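Local structure of predicted DNA-binding transcriptional regulator (7DWN) at residues 183-194 against 230-239. The protein probably acts as a LysR-family transcription factor that binds cis-regulatory DNA and regulates transcription. Residues are numbered along the deposited sequence; the frame is centred on the assembly and turned at random.
Sequences YDFISQGAVPWL and LVLNKQGIAW
A single parallel beta bridge joins Trp193, in strand 191-195, to Ile237 in the LysR substrate-binding domain. Ile237 uses both its backbone polar atoms. Its N donates to Pro192 O at 2.9 Å, and its O accepts from Leu194 N at 2.9 Å in a nearly straight bond (N-H...O 164°). A water extends the link, donating to Leu194 O and accepting from Trp239 N and Trp193 NE1.

The Ile237 side chain packs against Tyr183 and Phe185 of the loop before strand 191-195 and Val191 at the strand's start. Its CG1 sits between the backbone N and the carbonyl carbon (chi1 65°). CG2 then meets Tyr183 CB and Val191 CG1, while CD1 reaches Phe185 CZ at 3.5 Å. The indole planes of Trp193 and Trp239 lie at 81° to each other, and Trp193 NE1 comes to the edge of the Trp239 ring, 3.6 Å from Trp239 CZ3. Helix 201-209 also packs on both indoles through Val206.

Helix 224-232 ends in a Schellman motif with Lys234, at positive phi, as its C-prime residue. Gln235 N bonds to Leu230 O, and Lys234 N to Val231 O. Tyr183 bonds to this turn. Its OH donates to Lys234 O, very short in the model at 2.5 Å, with the acceptor at the ring edge. Tyr183 CE2 also lies 3.5 Å from Gly236 CA. On the last turn of the helix, Leu194 CD1 packs against Leu230 CB and Val231 CG2, both at 3.6 Å. Phe219 of the neighbouring strand 215-221 touches both leucines. From the same turn, Gln235 packs on Gln112 of a second subunit.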
loop_
_atom_site.group_PDB
_atom_site.type_symbol
_atom_site.label_atom_id
_atom_site.label_comp_id
_atom_site.label_asym_id
_atom_site.label_seq_id
_atom_site.Cartn_x
_atom_site.Cartn_y
_atom_site.Cartn_z
ATOM N N TYR A 183 41.649 -28.147 6.864
ATOM C CA TYR A 183 40.927 -28.148 8.122
ATOM C C TYR A 183 40.269 -29.505 8.320
ATOM O O TYR A 183 40.090 -30.278 7.373
ATOM C CB TYR A 183 39.877 -27.037 8.159
ATOM C CG TYR A 183 40.421 -25.682 7.775
ATOM C CD1 TYR A 183 41.196 -24.949 8.664
ATOM C CD2 TYR A 183 40.162 -25.135 6.525
ATOM C CE1 TYR A 183 41.699 -23.711 8.320
ATOM C CE2 TYR A 183 40.661 -23.895 6.173
ATOM C CZ TYR A 183 41.427 -23.187 7.076
ATOM O OH TYR A 183 41.928 -21.954 6.734
ATOM N N ASP A 184 39.908 -29.793 9.566
ATOM C CA ASP A 184 39.385 -31.109 9.894
ATOM C C ASP A 184 38.666 -31.033 11.236
ATOM O O ASP A 184 38.690 -30.007 11.920
ATOM C CB ASP A 184 40.509 -32.145 9.923
ATOM C CG ASP A 184 41.174 -32.236 11.272
ATOM O OD1 ASP A 184 40.572 -32.851 12.166
ATOM O OD2 ASP A 184 42.276 -31.681 11.452
ATOM N N PHE A 185 38.045 -32.152 11.619
ATOM C CA PHE A 185 37.310 -32.256 12.874
ATOM C C PHE A 185 37.974 -33.178 13.895
ATOM O O PHE A 185 37.438 -33.335 14.999
ATOM C CB PHE A 185 35.873 -32.737 12.615
ATOM C CG PHE A 185 35.022 -31.744 11.869
ATOM C CD1 PHE A 185 34.545 -30.605 12.499
ATOM C CD2 PHE A 185 34.684 -31.962 10.541
ATOM C CE1 PHE A 185 33.761 -29.693 11.816
ATOM C CE2 PHE A 185 33.895 -31.056 9.854
ATOM C CZ PHE A 185 33.435 -29.919 10.491
ATOM N N ILE A 186 39.116 -33.791 13.567
ATOM C CA ILE A 186 39.801 -34.638 14.542
ATOM C C ILE A 186 40.460 -33.786 15.621
ATOM O O ILE A 186 40.508 -34.178 16.794
ATOM C CB ILE A 186 40.819 -35.569 13.847
ATOM C CG1 ILE A 186 40.151 -36.443 12.773
ATOM C CG2 ILE A 186 41.562 -36.409 14.877
ATOM C CD1 ILE A 186 39.036 -37.343 13.279
ATOM N N SER A 187 40.967 -32.609 15.257
ATOM C CA SER A 187 41.531 -31.716 16.259
ATOM C C SER A 187 40.456 -31.321 17.261
ATOM O O SER A 187 39.318 -31.027 16.883
ATOM C CB SER A 187 42.109 -30.468 15.587
ATOM O OG SER A 187 43.186 -30.787 14.724
ATOM N N GLN A 188 40.810 -31.333 18.549
ATOM C CA GLN A 188 39.910 -30.804 19.566
ATOM C C GLN A 188 39.830 -29.284 19.511
ATOM O O GLN A 188 39.422 -28.668 20.498
ATOM C CB GLN A 188 40.336 -31.266 20.964
ATOM C CG GLN A 188 41.698 -30.776 21.430
ATOM C CD GLN A 188 42.041 -31.283 22.804
ATOM O OE1 GLN A 188 41.532 -32.313 23.228
ATOM N NE2 GLN A 188 42.888 -30.551 23.522
ATOM N N GLY A 189 40.229 -28.660 18.410
ATOM C CA GLY A 189 40.245 -27.212 18.307
ATOM C C GLY A 189 39.319 -26.723 17.207
ATOM O O GLY A 189 39.082 -27.421 16.217
ATOM N N ALA A 190 38.800 -25.509 17.389
ATOM C CA ALA A 190 37.768 -24.973 16.514
ATOM C C ALA A 190 38.270 -24.814 15.081
ATOM O O ALA A 190 39.473 -24.798 14.809
ATOM C CB ALA A 190 37.258 -23.631 17.047
ATOM N N VAL A 191 37.321 -24.699 14.154
ATOM C CA VAL A 191 37.604 -24.548 12.730
ATOM C C VAL A 191 37.010 -23.229 12.246
ATOM O O VAL A 191 35.875 -22.886 12.623
ATOM C CB VAL A 191 37.042 -25.743 11.933
ATOM C CG1 VAL A 191 37.364 -25.620 10.472
ATOM C CG2 VAL A 191 37.593 -27.042 12.488
ATOM N N PRO A 192 37.739 -22.454 11.440
ATOM C CA PRO A 192 37.129 -21.294 10.779
ATOM C C PRO A 192 35.953 -21.744 9.932
ATOM O O PRO A 192 36.091 -22.584 9.040
ATOM C CB PRO A 192 38.266 -20.728 9.926
ATOM C CG PRO A 192 39.224 -21.855 9.767
ATOM C CD PRO A 192 39.144 -22.626 11.049
ATOM N N TRP A 193 34.783 -21.178 10.218
ATOM C CA TRP A 193 33.526 -21.655 9.667
ATOM C C TRP A 193 32.929 -20.562 8.792
ATOM O O TRP A 193 32.726 -19.430 9.252
ATOM C CB TRP A 193 32.576 -22.046 10.800
ATOM C CG TRP A 193 31.230 -22.508 10.370
ATOM C CD1 TRP A 193 30.902 -23.133 9.205
ATOM C CD2 TRP A 193 30.014 -22.371 11.111
ATOM N NE1 TRP A 193 29.553 -23.398 9.175
ATOM C CE2 TRP A 193 28.986 -22.937 10.334
ATOM C CE3 TRP A 193 29.696 -21.823 12.356
ATOM C CZ2 TRP A 193 27.663 -22.971 10.765
ATOM C CZ3 TRP A 193 28.385 -21.858 12.781
ATOM C CH2 TRP A 193 27.382 -22.427 11.988
ATOM N N LEU A 194 32.686 -20.902 7.528
ATOM C CA LEU A 194 32.012 -20.035 6.570
ATOM C C LEU A 194 30.561 -20.490 6.497
ATOM O O LEU A 194 30.264 -21.556 5.948
ATOM C CB LEU A 194 32.687 -20.117 5.203
ATOM C CG LEU A 194 34.215 -20.029 5.206
ATOM C CD1 LEU A 194 34.788 -20.492 3.877
ATOM C CD2 LEU A 194 34.664 -18.615 5.514
ATOM N N LEU A 230 35.341 -18.821 -0.905
ATOM C CA LEU A 230 36.160 -18.650 0.293
ATOM C C LEU A 230 36.726 -19.977 0.789
ATOM O O LEU A 230 37.814 -20.000 1.376
ATOM C CB LEU A 230 35.362 -17.954 1.393
ATOM C CG LEU A 230 35.195 -16.448 1.176
ATOM C CD1 LEU A 230 34.850 -15.751 2.479
ATOM C CD2 LEU A 230 36.446 -15.844 0.553
ATOM N N VAL A 231 36.018 -21.085 0.557
ATOM C CA VAL A 231 36.575 -22.401 0.858
ATOM C C VAL A 231 37.784 -22.672 -0.025
ATOM O O VAL A 231 38.840 -23.109 0.448
ATOM C CB VAL A 231 35.504 -23.495 0.690
ATOM C CG1 VAL A 231 36.150 -24.873 0.633
ATOM C CG2 VAL A 231 34.502 -23.434 1.823
ATOM N N LEU A 232 37.647 -22.407 -1.327
ATOM C CA LEU A 232 38.751 -22.640 -2.254
ATOM C C LEU A 232 39.963 -21.780 -1.921
ATOM O O LEU A 232 41.100 -22.183 -2.192
ATOM C CB LEU A 232 38.290 -22.387 -3.689
ATOM C CG LEU A 232 37.487 -23.523 -4.325
ATOM C CD1 LEU A 232 36.947 -23.109 -5.683
ATOM C CD2 LEU A 232 38.350 -24.769 -4.446
ATOM N N ASN A 233 39.750 -20.602 -1.333
ATOM C CA ASN A 233 40.846 -19.754 -0.884
ATOM C C ASN A 233 41.390 -20.164 0.482
ATOM O O ASN A 233 42.070 -19.360 1.132
ATOM C CB ASN A 233 40.404 -18.288 -0.857
ATOM C CG ASN A 233 40.134 -17.736 -2.242
ATOM O OD1 ASN A 233 40.619 -18.269 -3.241
ATOM N ND2 ASN A 233 39.359 -16.659 -2.311
ATOM N N LYS A 234 41.094 -21.389 0.923
ATOM C CA LYS A 234 41.627 -21.954 2.165
ATOM C C LYS A 234 41.265 -21.112 3.387
ATOM O O LYS A 234 41.984 -21.115 4.389
ATOM C CB LYS A 234 43.146 -22.143 2.083
ATOM C CG LYS A 234 43.642 -22.692 0.750
ATOM C CD LYS A 234 45.115 -23.075 0.815
ATOM C CE LYS A 234 45.961 -21.968 1.420
ATOM N NZ LYS A 234 47.371 -22.405 1.612
ATOM N N GLN A 235 40.144 -20.392 3.322
ATOM C CA GLN A 235 39.756 -19.514 4.418
ATOM C C GLN A 235 38.995 -20.237 5.520
ATOM O O GLN A 235 38.977 -19.756 6.658
ATOM C CB GLN A 235 38.911 -18.352 3.890
ATOM C CG GLN A 235 39.654 -17.436 2.933
ATOM C CD GLN A 235 40.865 -16.784 3.577
ATOM O OE1 GLN A 235 41.931 -16.691 2.967
ATOM N NE2 GLN A 235 40.706 -16.329 4.815
ATOM N N GLY A 236 38.369 -21.368 5.216
ATOM C CA GLY A 236 37.619 -22.096 6.218
ATOM C C GLY A 236 36.866 -23.250 5.586
ATOM O O GLY A 236 37.102 -23.610 4.429
ATOM N N ILE A 237 35.957 -23.821 6.368
ATOM C CA ILE A 237 35.148 -24.946 5.925
ATOM C C ILE A 237 33.734 -24.461 5.659
ATOM O O ILE A 237 33.299 -23.426 6.172
ATOM C CB ILE A 237 35.127 -26.095 6.949
ATOM C CG1 ILE A 237 34.428 -25.646 8.235
ATOM C CG2 ILE A 237 36.528 -26.549 7.239
ATOM C CD1 ILE A 237 33.661 -26.752 8.915
ATOM N N ALA A 238 32.997 -25.237 4.866
ATOM C CA ALA A 238 31.602 -24.863 4.672
ATOM C C ALA A 238 30.789 -26.072 4.235
ATOM O O ALA A 238 31.316 -27.004 3.630
ATOM C CB ALA A 238 31.458 -23.733 3.645
ATOM N N TRP A 239 29.497 -26.040 4.555
ATOM C CA TRP A 239 28.551 -27.039 4.074
ATOM C C TRP A 239 28.044 -26.577 2.715
ATOM O O TRP A 239 27.224 -25.660 2.623
ATOM C CB TRP A 239 27.408 -27.236 5.063
ATOM C CG TRP A 239 27.725 -28.222 6.142
ATOM C CD1 TRP A 239 27.354 -29.535 6.190
ATOM C CD2 TRP A 239 28.488 -27.977 7.327
ATOM N NE1 TRP A 239 27.837 -30.121 7.336
ATOM C CE2 TRP A 239 28.536 -29.185 8.051
ATOM C CE3 TRP A 239 29.135 -26.852 7.845
ATOM C CZ2 TRP A 239 29.211 -29.299 9.266
ATOM C CZ3 TRP A 239 29.797 -26.966 9.051
ATOM C CH2 TRP A 239 29.830 -28.180 9.749
HETATM O O HOH W 1 28.323 -23.706 6.191
#